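PDB 2Q07: PUA domain-containing protein from Archaeoglobus fulgidus DSM 4304, which is thought to act in archaeosine-tRNA biosynthesis and probably binds RNA, this piece carrying the PUA domain and the two domains before it. Local coordinates for residues E23-F28 and I108-F113; T31-P36 and V60-I65; E19-C24 and L177-G182; P68-R73 and G102-F107. All coordinates share one frame; numbering follows the deposited sequence.

Interaction 1. Residues E23-F28 and I108-F113; sequences ECYKPF and IEKGGF
Two helix ends pack against each other here, within the α/β domain that opens the chain: the loop leaving helix 16-24 lies against the last turn of helix 94-111. Tyr25 and Phe113 reach toward one another tip to tip, the first with CG anti to the backbone N (chi1 -171°). Tyr25 OH ends 3.2 Å from Phe113 CZ, at the edge of that ring and close to its plane. Pro27 crosses Phe113 at about a right angle, with CG 3.6 Å from Phe113 CZ. The same Pro27 CG presses to 3.4 Å from Gly111 CA, tighter than usual; a side chain on Gly111 would run into Phe113. An alanine in place of Phe113 would remove the ring that meets both Tyr25 and Pro27 and would probably loosen the loop against the helix end. On the polar side, Lys110 bends its chain so that NZ bonds to Leu22 O, its strongest partner, and weakly to Tyr25 O at 3.5 Å. A water 2.8 Å from Lys110 NZ passes the link on to Glu23 O. Around this, Tyr25 packs edge-to-face with Phe107 and touches Ile63 of strand 61-65, Pro27 and Phe113 lean on Asn61 of that strand, and Lys26 meets helix 168-181.

Interaction 2. Residues T31-P36 and V60-I65; sequences TVLLLP and VNEIII
Leu35, Ile63 and Val60 lose the most surface where strands 31-36 and 61-65 run side by side. Leu35 is gripped through its backbone: its N donates to Ile63 O at 3.0 Å, and Ile65 N comes in nearly along the axis of the Leu35 carbonyl, 2.8 Å from Leu35 O. Its side chain crosses Glu62 obliquely, CD1 lying 3.9 Å from Glu62 OE2; that buried carboxylate is held by salt bridges to Arg53 and Arg73. On the other face, Ile63 CG1 packs 3.7 Å from Val32 CG2, and its CB lies beside Leu34 CD2, the two side chains pointing the same way toward the layer of helices 94-111 and 123-132. The pairing is parallel, as expected of a beta-alpha-beta crossover, here made through helix 47-55. Val60 stands just before the second strand, with CB 3.3 Å from Thr31 O. Its two methyls split, CG1 going to the side chain of Thr31 and CG2 to Leu33 CB at 3.9 Å. An alanine in place of Val60 would lack both methyls and would probably leave Thr31 and Leu33 less well packed. Next to it, Asn61 N donates to Thr31 O at 3.2 Å, with a bent N-H...O angle of 136°.

Interaction 3. Residues E19-C24 and L177-G182; sequences ERALEC and LSYQFG
Arg20 NE donates to Tyr179 O at 2.7 Å, on a carbonyl lone pair and close to the guanidinium plane, with an N-H...O angle of 151°. This is the strongest tie in a helix-helix packing that joins helix 16-24 of the DUF5591 part to helix 168-181 of the pre-PUA part, the short segments crossing at 126°. Arg20 NH2 adds two weak bonds, to Tyr179 O at 3.0 Å and to Ser178 O at 2.8 Å. Both carbonyls belong to the last turn of helix 168-181, so the positive charge probably also gains from the negative end of the helix dipole. Arg20 NH1 has a long, weak salt bridge to Glu23 OE1, within the same helix. Arg20 CG, anti to the backbone N, lies over the face of the Tyr179 ring as a CH-pi contact, 3.7 Å from the centroid, and the bend at chi2 then turns CD and the guanidinium toward the two carbonyls. The guanidinium is turned 70° from the ring plane. Ala21 CB approaches the same ring at Tyr179 CE1, while Tyr16 and Phe17 also touch the tyrosine. At the end of the first helix, Cys24 CB rests 3.5 Å from Ser178 OG.

Interaction 4. Residues P68-R73 and G102-F107; sequences PLVVPR and GWLKRF
Trp103 is the first residue of helix segment 102-107 to meet the strand, and it does so with its stem: CB lies 3.9 Å from Val70 CG2. The indole itself leads away from Val70, stacks with Phe18 of helix 16-24 and carries Arg106 NE over one face. Leu104 follows, closing on Val70 with both backbone and side chain. Val70 CG2 comes 3.8 Å from Leu104 N, and Val70 CG1, anti to its own backbone N, reaches Leu104 CD1 at 4.0 Å. The valine thus divides its methyls, CG2 meeting Trp103 CB and Leu104 N, CG1 meeting Leu104 CD1 and Phe107 CD1. Phe107, one turn on from Trp103, makes the closest contact. Its side chain slides past Val70 in the opposite direction, CD1 lying 3.8 Å from Val70 CG1. Pro72 crosses it at about a right angle, and its CG sits over the ring face, 3.7 Å from the centroid and 21° off the normal, a well-placed CH-pi contact. Ile63 of the neighbouring strand touches both Leu104 and Phe107. The helix runs almost along the strand, 21° from it with the axes 8.7 Å apart, as a layer on strand 70-72 at the border of the five-stranded mixed sheet. Such helix-on-sheet packing is consistent with the layered α/β fold of the UDG-like clan.

Overall arrangement
Interactions 1, 2 and 4 lie in the α/β domain, and interaction 3 ties it to the next part of the chain. Interactions 2 and 4 have centres 10 Å apart and share one sheet: Ile64 N lies 2.9 Å from Val71 O, a probable hydrogen bond. Interaction 1, about 12 Å between centres from interactions 2 and 3, touches interaction 2 where Pro27 and Phe28 meet Asn61, and shares helix 16-24 with interaction 3 and helix 94-111 with interaction 4. Leu22 and Phe107 bring interactions 3 and 4 into touch, whereas interactions 2 and 3 remain separated by about 9 Å between nearest atoms. Interactions 2 and 4 are nested in series within the loop closed by interaction 1.

Interaction 1. Residues E23-F28 and I108-F113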
loop_
_atom_site.group_PDB
_atom_site.type_symbol
_atom_site.label_atom_id
_atom_site.label_comp_id
_atom_site.label_asym_id
_atom_site.label_seq_id
_atom_site.Cartn_x
_atom_site.Cartn_y
_atom_site.Cartn_z
ATOM N N GLU A 23 5.403 -8.418 -3.820
ATOM C CA GLU A 23 5.072 -9.727 -3.267
ATOM C C GLU A 23 3.728 -9.741 -2.540
ATOM O O GLU A 23 3.145 -10.803 -2.336
ATOM C CB GLU A 23 6.200 -10.254 -2.357
ATOM C CG GLU A 23 6.513 -9.452 -1.119
ATOM C CD GLU A 23 7.631 -10.089 -0.286
ATOM O OE1 GLU A 23 7.462 -11.245 0.163
ATOM O OE2 GLU A 23 8.680 -9.438 -0.082
ATOM N N CYS A 24 3.219 -8.563 -2.188
ATOM C CA CYS A 24 1.940 -8.467 -1.484
ATOM C C CYS A 24 0.768 -8.119 -2.406
ATOM O O CYS A 24 -0.388 -8.149 -1.985
ATOM C CB CYS A 24 2.031 -7.420 -0.366
ATOM S SG CYS A 24 3.342 -7.745 0.853
ATOM N N TYR A 25 1.078 -7.805 -3.659
ATOM C CA TYR A 25 0.077 -7.407 -4.649
ATOM C C TYR A 25 -0.901 -8.508 -5.045
ATOM O O TYR A 25 -0.505 -9.513 -5.621
ATOM C CB TYR A 25 0.798 -6.883 -5.894
ATOM C CG TYR A 25 -0.088 -6.229 -6.925
ATOM C CD1 TYR A 25 -1.171 -5.430 -6.545
ATOM C CD2 TYR A 25 0.180 -6.373 -8.283
ATOM C CE1 TYR A 25 -1.965 -4.791 -7.499
ATOM C CE2 TYR A 25 -0.601 -5.741 -9.242
ATOM C CZ TYR A 25 -1.672 -4.953 -8.848
ATOM O OH TYR A 25 -2.445 -4.329 -9.798
ATOM N N LYS A 26 -2.179 -8.321 -4.735
ATOM C CA LYS A 26 -3.181 -9.325 -5.105
ATOM C C LYS A 26 -4.399 -8.707 -5.785
ATOM O O LYS A 26 -5.293 -8.178 -5.131
ATOM C CB LYS A 26 -3.615 -10.135 -3.878
ATOM C CG LYS A 26 -2.440 -10.725 -3.104
ATOM C CD LYS A 26 -2.900 -11.680 -2.011
ATOM C CE LYS A 26 -1.746 -12.060 -1.092
ATOM N NZ LYS A 26 -1.194 -10.864 -0.363
ATOM N N PRO A 27 -4.443 -8.774 -7.121
ATOM C CA PRO A 27 -5.539 -8.232 -7.932
ATOM C C PRO A 27 -6.889 -8.888 -7.647
ATOM O O PRO A 27 -6.960 -9.985 -7.094
ATOM C CB PRO A 27 -5.076 -8.505 -9.364
ATOM C CG PRO A 27 -3.585 -8.470 -9.251
ATOM C CD PRO A 27 -3.345 -9.251 -7.982
ATOM N N PHE A 28 -7.959 -8.202 -8.029
ATOM C CA PHE A 28 -9.309 -8.723 -7.860
ATOM C C PHE A 28 -10.000 -8.739 -9.226
ATOM O O PHE A 28 -11.166 -9.126 -9.344
ATOM C CB PHE A 28 -10.093 -7.849 -6.881
ATOM C CG PHE A 28 -10.210 -6.410 -7.306
ATOM C CD1 PHE A 28 -11.160 -6.018 -8.254
ATOM C CD2 PHE A 28 -9.378 -5.444 -6.755
ATOM C CE1 PHE A 28 -11.277 -4.686 -8.640
ATOM C CE2 PHE A 28 -9.486 -4.105 -7.133
ATOM C CZ PHE A 28 -10.436 -3.723 -8.075
ATOM N N ILE A 108 2.299 -5.812 -13.682
ATOM C CA ILE A 108 1.360 -6.334 -14.663
ATOM C C ILE A 108 1.484 -7.860 -14.733
ATOM O O ILE A 108 0.484 -8.575 -14.736
ATOM C CB ILE A 108 1.643 -5.753 -16.061
ATOM C CG1 ILE A 108 1.193 -4.294 -16.117
ATOM C CG2 ILE A 108 0.940 -6.595 -17.147
ATOM C CD1 ILE A 108 1.540 -3.627 -17.453
ATOM N N GLU A 109 2.715 -8.355 -14.784
ATOM C CA GLU A 109 2.931 -9.797 -14.863
ATOM C C GLU A 109 2.611 -10.516 -13.543
ATOM O O GLU A 109 2.083 -11.623 -13.545
ATOM C CB GLU A 109 4.361 -10.073 -15.352
ATOM C CG GLU A 109 4.520 -9.671 -16.831
ATOM C CD GLU A 109 5.829 -10.108 -17.481
ATOM O OE1 GLU A 109 5.777 -10.511 -18.666
ATOM O OE2 GLU A 109 6.902 -10.044 -16.829
ATOM N N LYS A 110 2.906 -9.873 -12.418
ATOM C CA LYS A 110 2.597 -10.460 -11.117
ATOM C C LYS A 110 1.078 -10.528 -10.965
ATOM O O LYS A 110 0.536 -11.487 -10.421
ATOM C CB LYS A 110 3.180 -9.607 -9.980
ATOM C CG LYS A 110 2.649 -9.986 -8.588
ATOM C CD LYS A 110 3.086 -11.391 -8.189
ATOM C CE LYS A 110 2.326 -11.905 -6.956
ATOM N NZ LYS A 110 2.574 -11.111 -5.715
ATOM N N GLY A 111 0.398 -9.493 -11.446
ATOM C CA GLY A 111 -1.050 -9.447 -11.360
ATOM C C GLY A 111 -1.734 -10.444 -12.281
ATOM O O GLY A 111 -2.909 -10.766 -12.090
ATOM N N GLY A 112 -1.000 -10.930 -13.277
ATOM C CA GLY A 112 -1.546 -11.899 -14.215
ATOM C C GLY A 112 -2.752 -11.409 -14.996
ATOM O O GLY A 112 -3.641 -12.192 -15.324
ATOM N N PHE A 113 -2.775 -10.116 -15.305
ATOM C CA PHE A 113 -3.880 -9.525 -16.049
ATOM C C PHE A 113 -3.936 -10.026 -17.491
ATOM O O PHE A 113 -2.905 -10.302 -18.110
ATOM C CB PHE A 113 -3.760 -8.000 -16.053
ATOM C CG PHE A 113 -3.652 -7.391 -14.680
ATOM C CD1 PHE A 113 -2.427 -6.906 -14.214
ATOM C CD2 PHE A 113 -4.767 -7.300 -13.856
ATOM C CE1 PHE A 113 -2.316 -6.337 -12.938
ATOM C CE2 PHE A 113 -4.676 -6.737 -12.583
ATOM C CZ PHE A 113 -3.445 -6.253 -12.122
HETATM O O HOH W 1 4.113 -12.736 -3.961
#

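Interaction 2. Residues T31-P36 and V60-I65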
loop_
_atom_site.group_PDB
_atom_site.type_symbol
_atom_site.label_atom_id
_atom_site.label_comp_id
_atom_site.label_asym_id
_atom_site.label_seq_id
_atom_site.Cartn_x
_atom_site.Cartn_y
_atom_site.Cartn_z
ATOM N N THR A 31 -8.465 -7.353 -15.495
ATOM C CA THR A 31 -8.129 -6.162 -16.266
ATOM C C THR A 31 -7.506 -5.111 -15.350
ATOM O O THR A 31 -7.911 -4.963 -14.201
ATOM C CB THR A 31 -9.393 -5.564 -16.940
ATOM O OG1 THR A 31 -9.891 -6.493 -17.908
ATOM C CG2 THR A 31 -9.074 -4.245 -17.637
ATOM N N VAL A 32 -6.501 -4.397 -15.848
ATOM C CA VAL A 32 -5.878 -3.348 -15.049
ATOM C C VAL A 32 -5.880 -2.027 -15.814
ATOM O O VAL A 32 -5.494 -1.969 -16.984
ATOM C CB VAL A 32 -4.423 -3.694 -14.650
ATOM C CG1 VAL A 32 -3.552 -3.868 -15.893
ATOM C CG2 VAL A 32 -3.859 -2.591 -13.763
ATOM N N LEU A 33 -6.323 -0.974 -15.138
ATOM C CA LEU A 33 -6.380 0.362 -15.709
ATOM C C LEU A 33 -5.132 1.171 -15.328
ATOM O O LEU A 33 -4.807 1.302 -14.139
ATOM C CB LEU A 33 -7.632 1.073 -15.188
ATOM C CG LEU A 33 -7.842 2.521 -15.603
ATOM C CD1 LEU A 33 -7.964 2.600 -17.114
ATOM C CD2 LEU A 33 -9.095 3.059 -14.914
ATOM N N LEU A 34 -4.426 1.702 -16.324
ATOM C CA LEU A 34 -3.239 2.511 -16.058
ATOM C C LEU A 34 -3.638 3.987 -16.115
ATOM O O LEU A 34 -4.327 4.424 -17.048
ATOM C CB LEU A 34 -2.130 2.208 -17.079
ATOM C CG LEU A 34 -1.763 0.730 -17.271
ATOM C CD1 LEU A 34 -0.586 0.613 -18.231
ATOM C CD2 LEU A 34 -1.421 0.099 -15.925
ATOM N N LEU A 35 -3.195 4.746 -15.116
ATOM C CA LEU A 35 -3.525 6.152 -14.996
ATOM C C LEU A 35 -2.314 7.047 -14.737
ATOM O O LEU A 35 -1.285 6.600 -14.239
ATOM C CB LEU A 35 -4.537 6.337 -13.863
ATOM C CG LEU A 35 -5.851 5.578 -14.031
ATOM C CD1 LEU A 35 -6.611 5.561 -12.718
ATOM C CD2 LEU A 35 -6.659 6.237 -15.140
ATOM N N PRO A 36 -2.435 8.340 -15.057
ATOM C CA PRO A 36 -1.304 9.241 -14.830
ATOM C C PRO A 36 -1.247 9.689 -13.370
ATOM O O PRO A 36 -2.277 9.773 -12.696
ATOM C CB PRO A 36 -1.608 10.392 -15.774
ATOM C CG PRO A 36 -3.090 10.518 -15.626
ATOM C CD PRO A 36 -3.575 9.068 -15.646
ATOM N N VAL A 60 -12.106 -2.381 -12.083
ATOM C CA VAL A 60 -10.926 -3.150 -12.431
ATOM C C VAL A 60 -9.788 -2.569 -11.610
ATOM O O VAL A 60 -9.925 -1.487 -11.041
ATOM C CB VAL A 60 -10.601 -3.047 -13.924
ATOM C CG1 VAL A 60 -11.771 -3.606 -14.749
ATOM C CG2 VAL A 60 -10.308 -1.599 -14.294
ATOM N N ASN A 61 -8.678 -3.292 -11.537
ATOM C CA ASN A 61 -7.513 -2.845 -10.779
ATOM C C ASN A 61 -6.903 -1.612 -11.423
ATOM O O ASN A 61 -7.034 -1.407 -12.634
ATOM C CB ASN A 61 -6.479 -3.970 -10.712
ATOM C CG ASN A 61 -6.758 -4.941 -9.583
ATOM O OD1 ASN A 61 -6.405 -4.677 -8.427
ATOM N ND2 ASN A 61 -7.406 -6.063 -9.901
ATOM N N GLU A 62 -6.220 -0.804 -10.613
ATOM C CA GLU A 62 -5.615 0.429 -11.099
ATOM C C GLU A 62 -4.153 0.549 -10.716
ATOM O O GLU A 62 -3.749 0.178 -9.620
ATOM C CB GLU A 62 -6.356 1.646 -10.530
ATOM C CG GLU A 62 -7.799 1.804 -10.984
ATOM C CD GLU A 62 -8.611 2.666 -10.021
ATOM O OE1 GLU A 62 -8.722 2.286 -8.834
ATOM O OE2 GLU A 62 -9.131 3.723 -10.442
ATOM N N ILE A 63 -3.359 1.070 -11.633
ATOM C CA ILE A 63 -1.955 1.293 -11.360
ATOM C C ILE A 63 -1.684 2.710 -11.830
ATOM O O ILE A 63 -2.002 3.065 -12.962
ATOM C CB ILE A 63 -1.059 0.298 -12.116
ATOM C CG1 ILE A 63 -1.260 -1.114 -11.548
ATOM C CG2 ILE A 63 0.401 0.733 -12.015
ATOM C CD1 ILE A 63 -0.467 -2.178 -12.251
ATOM N N ILE A 64 -1.131 3.527 -10.944
ATOM C CA ILE A 64 -0.804 4.903 -11.284
ATOM C C ILE A 64 0.654 4.974 -11.732
ATOM O O ILE A 64 1.556 4.587 -10.985
ATOM C CB ILE A 64 -1.003 5.848 -10.062
ATOM C CG1 ILE A 64 -2.489 5.922 -9.696
ATOM C CG2 ILE A 64 -0.438 7.240 -10.371
ATOM C CD1 ILE A 64 -2.979 4.761 -8.851
ATOM N N ILE A 65 0.891 5.454 -12.949
ATOM C CA ILE A 65 2.262 5.568 -13.447
ATOM C C ILE A 65 2.852 6.908 -13.009
ATOM O O ILE A 65 2.252 7.966 -13.217
ATOM C CB ILE A 65 2.325 5.494 -14.993
ATOM C CG1 ILE A 65 1.799 4.141 -15.483
ATOM C CG2 ILE A 65 3.759 5.705 -15.466
ATOM C CD1 ILE A 65 1.660 4.048 -16.986
#

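Interaction 3. Residues E19-C24 and L177-G182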
loop_
_atom_site.group_PDB
_atom_site.type_symbol
_atom_site.label_atom_id
_atom_site.label_comp_id
_atom_site.label_asym_id
_atom_site.label_seq_id
_atom_site.Cartn_x
_atom_site.Cartn_y
_atom_site.Cartn_z
ATOM N N GLU A 19 9.800 -3.985 -4.117
ATOM C CA GLU A 19 9.874 -5.413 -3.877
ATOM C C GLU A 19 8.812 -5.944 -2.930
ATOM O O GLU A 19 8.243 -7.009 -3.167
ATOM C CB GLU A 19 11.276 -5.777 -3.377
ATOM C CG GLU A 19 12.328 -5.713 -4.492
ATOM C CD GLU A 19 13.716 -6.145 -4.047
ATOM O OE1 GLU A 19 14.528 -6.511 -4.926
ATOM O OE2 GLU A 19 14.001 -6.111 -2.830
ATOM N N ARG A 20 8.534 -5.199 -1.867
ATOM C CA ARG A 20 7.542 -5.625 -0.894
ATOM C C ARG A 20 6.130 -5.506 -1.451
ATOM O O ARG A 20 5.290 -6.378 -1.220
ATOM C CB ARG A 20 7.680 -4.807 0.390
ATOM C CG ARG A 20 6.688 -5.166 1.474
ATOM C CD ARG A 20 6.753 -6.633 1.824
ATOM N NE ARG A 20 5.867 -6.948 2.935
ATOM C CZ ARG A 20 5.756 -8.152 3.484
ATOM N NH1 ARG A 20 6.477 -9.166 3.021
ATOM N NH2 ARG A 20 4.930 -8.342 4.504
ATOM N N ALA A 21 5.867 -4.428 -2.182
ATOM C CA ALA A 21 4.542 -4.241 -2.757
ATOM C C ALA A 21 4.290 -5.329 -3.792
ATOM O O ALA A 21 3.189 -5.855 -3.895
ATOM C CB ALA A 21 4.425 -2.847 -3.393
ATOM N N LEU A 22 5.328 -5.684 -4.538
ATOM C CA LEU A 22 5.204 -6.709 -5.562
ATOM C C LEU A 22 4.857 -8.074 -4.979
ATOM O O LEU A 22 4.098 -8.824 -5.575
ATOM C CB LEU A 22 6.499 -6.809 -6.378
ATOM C CG LEU A 22 6.489 -7.733 -7.601
ATOM C CD1 LEU A 22 5.550 -7.201 -8.675
ATOM C CD2 LEU A 22 7.906 -7.837 -8.148
ATOM N N GLU A 23 5.403 -8.418 -3.820
ATOM C CA GLU A 23 5.072 -9.727 -3.267
ATOM C C GLU A 23 3.728 -9.741 -2.540
ATOM O O GLU A 23 3.145 -10.803 -2.336
ATOM C CB GLU A 23 6.200 -10.254 -2.357
ATOM C CG GLU A 23 6.513 -9.452 -1.119
ATOM C CD GLU A 23 7.631 -10.089 -0.286
ATOM O OE1 GLU A 23 7.462 -11.245 0.163
ATOM O OE2 GLU A 23 8.680 -9.438 -0.082
ATOM N N CYS A 24 3.219 -8.563 -2.188
ATOM C CA CYS A 24 1.940 -8.467 -1.484
ATOM C C CYS A 24 0.768 -8.119 -2.406
ATOM O O CYS A 24 -0.388 -8.149 -1.985
ATOM C CB CYS A 24 2.031 -7.420 -0.366
ATOM S SG CYS A 24 3.342 -7.745 0.853
ATOM N N LEU A 177 -2.020 -3.981 5.478
ATOM C CA LEU A 177 -1.770 -4.944 6.547
ATOM C C LEU A 177 -0.772 -5.988 6.036
ATOM O O LEU A 177 0.186 -6.362 6.723
ATOM C CB LEU A 177 -3.085 -5.624 6.937
ATOM C CG LEU A 177 -3.969 -4.871 7.926
ATOM C CD1 LEU A 177 -5.253 -5.664 8.184
ATOM C CD2 LEU A 177 -3.189 -4.674 9.234
ATOM N N SER A 178 -1.011 -6.450 4.814
ATOM C CA SER A 178 -0.156 -7.434 4.161
ATOM C C SER A 178 1.252 -6.857 4.025
ATOM O O SER A 178 2.234 -7.477 4.421
ATOM C CB SER A 178 -0.736 -7.770 2.785
ATOM O OG SER A 178 -0.027 -8.820 2.158
ATOM N N TYR A 179 1.329 -5.650 3.472
ATOM C CA TYR A 179 2.596 -4.955 3.282
ATOM C C TYR A 179 3.403 -4.876 4.593
ATOM O O TYR A 179 4.535 -5.358 4.684
ATOM C CB TYR A 179 2.317 -3.537 2.761
ATOM C CG TYR A 179 3.549 -2.749 2.378
ATOM C CD1 TYR A 179 4.007 -2.735 1.061
ATOM C CD2 TYR A 179 4.272 -2.035 3.336
ATOM C CE1 TYR A 179 5.152 -2.039 0.704
ATOM C CE2 TYR A 179 5.426 -1.331 2.990
ATOM C CZ TYR A 179 5.858 -1.342 1.671
ATOM O OH TYR A 179 7.003 -0.679 1.317
ATOM N N GLN A 180 2.798 -4.271 5.606
ATOM C CA GLN A 180 3.444 -4.071 6.904
ATOM C C GLN A 180 3.647 -5.280 7.805
ATOM O O GLN A 180 4.673 -5.379 8.474
ATOM C CB GLN A 180 2.677 -3.015 7.693
ATOM C CG GLN A 180 2.604 -1.670 7.011
ATOM C CD GLN A 180 1.652 -0.728 7.707
ATOM O OE1 GLN A 180 1.760 -0.501 8.909
ATOM N NE2 GLN A 180 0.719 -0.164 6.953
ATOM N N PHE A 181 2.689 -6.199 7.821
ATOM C CA PHE A 181 2.782 -7.358 8.707
ATOM C C PHE A 181 2.669 -8.725 8.053
ATOM O O PHE A 181 2.848 -9.744 8.723
ATOM C CB PHE A 181 1.702 -7.253 9.793
ATOM C CG PHE A 181 1.639 -5.912 10.458
ATOM C CD1 PHE A 181 0.546 -5.073 10.251
ATOM C CD2 PHE A 181 2.676 -5.476 11.275
ATOM C CE1 PHE A 181 0.482 -3.824 10.843
ATOM C CE2 PHE A 181 2.626 -4.219 11.879
ATOM C CZ PHE A 181 1.527 -3.392 11.661
ATOM N N GLY A 182 2.363 -8.766 6.759
ATOM C CA GLY A 182 2.247 -10.047 6.095
ATOM C C GLY A 182 1.045 -10.827 6.582
ATOM O O GLY A 182 1.075 -12.058 6.622
#

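Interaction 4. Residues P68-R73 and G102-F107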
loop_
_atom_site.group_PDB
_atom_site.type_symbol
_atom_site.label_atom_id
_atom_site.label_comp_id
_atom_site.label_asym_id
_atom_site.label_seq_id
_atom_site.Cartn_x
_atom_site.Cartn_y
_atom_site.Cartn_z
ATOM N N PRO A 68 10.003 8.154 -9.733
ATOM C CA PRO A 68 10.365 6.817 -10.213
ATOM C C PRO A 68 9.359 5.736 -9.833
ATOM O O PRO A 68 9.485 4.588 -10.258
ATOM C CB PRO A 68 11.713 6.548 -9.536
ATOM C CG PRO A 68 12.029 7.818 -8.735
ATOM C CD PRO A 68 10.710 8.455 -8.483
ATOM N N LEU A 69 8.355 6.105 -9.048
ATOM C CA LEU A 69 7.387 5.131 -8.577
ATOM C C LEU A 69 6.216 4.730 -9.462
ATOM O O LEU A 69 5.555 5.555 -10.088
ATOM C CB LEU A 69 6.833 5.566 -7.214
ATOM C CG LEU A 69 7.795 5.531 -6.022
ATOM C CD1 LEU A 69 7.072 6.033 -4.786
ATOM C CD2 LEU A 69 8.308 4.107 -5.795
ATOM N N VAL A 70 5.995 3.424 -9.495
ATOM C CA VAL A 70 4.889 2.801 -10.191
ATOM C C VAL A 70 4.068 2.376 -8.979
ATOM O O VAL A 70 4.585 1.673 -8.109
ATOM C CB VAL A 70 5.335 1.554 -10.948
ATOM C CG1 VAL A 70 4.112 0.831 -11.487
ATOM C CG2 VAL A 70 6.298 1.941 -12.075
ATOM N N VAL A 71 2.803 2.777 -8.919
ATOM C CA VAL A 71 1.991 2.483 -7.743
ATOM C C VAL A 71 0.615 1.845 -7.900
ATOM O O VAL A 71 -0.303 2.465 -8.418
ATOM C CB VAL A 71 1.767 3.780 -6.921
ATOM C CG1 VAL A 71 1.034 3.462 -5.625
ATOM C CG2 VAL A 71 3.102 4.453 -6.639
ATOM N N PRO A 72 0.463 0.587 -7.463
ATOM C CA PRO A 72 -0.854 -0.028 -7.578
ATOM C C PRO A 72 -1.734 0.802 -6.636
ATOM O O PRO A 72 -1.288 1.208 -5.555
ATOM C CB PRO A 72 -0.621 -1.445 -7.050
ATOM C CG PRO A 72 0.794 -1.724 -7.501
ATOM C CD PRO A 72 1.497 -0.427 -7.169
ATOM N N ARG A 73 -2.960 1.066 -7.041
ATOM C CA ARG A 73 -3.866 1.859 -6.223
ATOM C C ARG A 73 -3.928 1.407 -4.756
ATOM O O ARG A 73 -4.116 2.225 -3.855
ATOM C CB ARG A 73 -5.265 1.829 -6.832
ATOM C CG ARG A 73 -6.343 2.464 -5.959
ATOM C CD ARG A 73 -7.079 3.544 -6.717
ATOM N NE ARG A 73 -6.316 4.782 -6.753
ATOM C CZ ARG A 73 -6.406 5.701 -7.708
ATOM N NH1 ARG A 73 -7.226 5.537 -8.739
ATOM N NH2 ARG A 73 -5.675 6.800 -7.614
ATOM N N GLY A 102 10.343 -1.129 -16.464
ATOM C CA GLY A 102 10.794 -2.340 -15.797
ATOM C C GLY A 102 9.900 -2.720 -14.630
ATOM O O GLY A 102 9.457 -3.868 -14.535
ATOM N N TRP A 103 9.628 -1.760 -13.747
ATOM C CA TRP A 103 8.771 -2.022 -12.598
ATOM C C TRP A 103 7.303 -2.200 -12.958
ATOM O O TRP A 103 6.633 -3.091 -12.423
ATOM C CB TRP A 103 8.939 -0.922 -11.545
ATOM C CG TRP A 103 10.205 -1.124 -10.759
ATOM C CD1 TRP A 103 11.333 -0.356 -10.800
ATOM C CD2 TRP A 103 10.503 -2.231 -9.898
ATOM N NE1 TRP A 103 12.321 -0.926 -10.023
ATOM C CE2 TRP A 103 11.836 -2.074 -9.457
ATOM C CE3 TRP A 103 9.771 -3.344 -9.459
ATOM C CZ2 TRP A 103 12.458 -2.993 -8.594
ATOM C CZ3 TRP A 103 10.387 -4.257 -8.603
ATOM C CH2 TRP A 103 11.721 -4.073 -8.181
ATOM N N LEU A 104 6.804 -1.375 -13.877
ATOM C CA LEU A 104 5.411 -1.485 -14.290
ATOM C C LEU A 104 5.136 -2.889 -14.826
ATOM O O LEU A 104 4.093 -3.490 -14.516
ATOM C CB LEU A 104 5.073 -0.450 -15.371
ATOM C CG LEU A 104 3.678 -0.608 -16.001
ATOM C CD1 LEU A 104 2.587 -0.420 -14.939
ATOM C CD2 LEU A 104 3.492 0.409 -17.129
ATOM N N LYS A 105 6.070 -3.403 -15.629
ATOM C CA LYS A 105 5.946 -4.738 -16.200
ATOM C C LYS A 105 5.813 -5.792 -15.108
ATOM O O LYS A 105 5.027 -6.729 -15.233
ATOM C CB LYS A 105 7.154 -5.098 -17.074
ATOM C CG LYS A 105 7.001 -6.493 -17.689
ATOM C CD LYS A 105 7.978 -6.790 -18.813
ATOM C CE LYS A 105 9.335 -7.213 -18.298
ATOM N NZ LYS A 105 10.165 -7.768 -19.405
ATOM N N ARG A 106 6.603 -5.638 -14.046
ATOM C CA ARG A 106 6.572 -6.574 -12.927
ATOM C C ARG A 106 5.207 -6.666 -12.279
ATOM O O ARG A 106 4.735 -7.756 -11.983
ATOM C CB ARG A 106 7.611 -6.173 -11.886
ATOM C CG ARG A 106 8.997 -6.143 -12.469
ATOM C CD ARG A 106 10.054 -6.278 -11.411
ATOM N NE ARG A 106 11.383 -6.221 -12.004
ATOM C CZ ARG A 106 12.499 -6.516 -11.353
ATOM N NH1 ARG A 106 12.442 -6.895 -10.080
ATOM N NH2 ARG A 106 13.669 -6.427 -11.972
ATOM N N PHE A 107 4.566 -5.521 -12.062
ATOM C CA PHE A 107 3.237 -5.510 -11.457
ATOM C C PHE A 107 2.182 -6.104 -12.393
ATOM O O PHE A 107 1.280 -6.809 -11.957
ATOM C CB PHE A 107 2.840 -4.085 -11.067
ATOM C CG PHE A 107 3.471 -3.610 -9.786
ATOM C CD1 PHE A 107 4.402 -2.578 -9.793
ATOM C CD2 PHE A 107 3.114 -4.178 -8.570
ATOM C CE1 PHE A 107 4.964 -2.115 -8.609
ATOM C CE2 PHE A 107 3.672 -3.722 -7.372
ATOM C CZ PHE A 107 4.596 -2.691 -7.392
#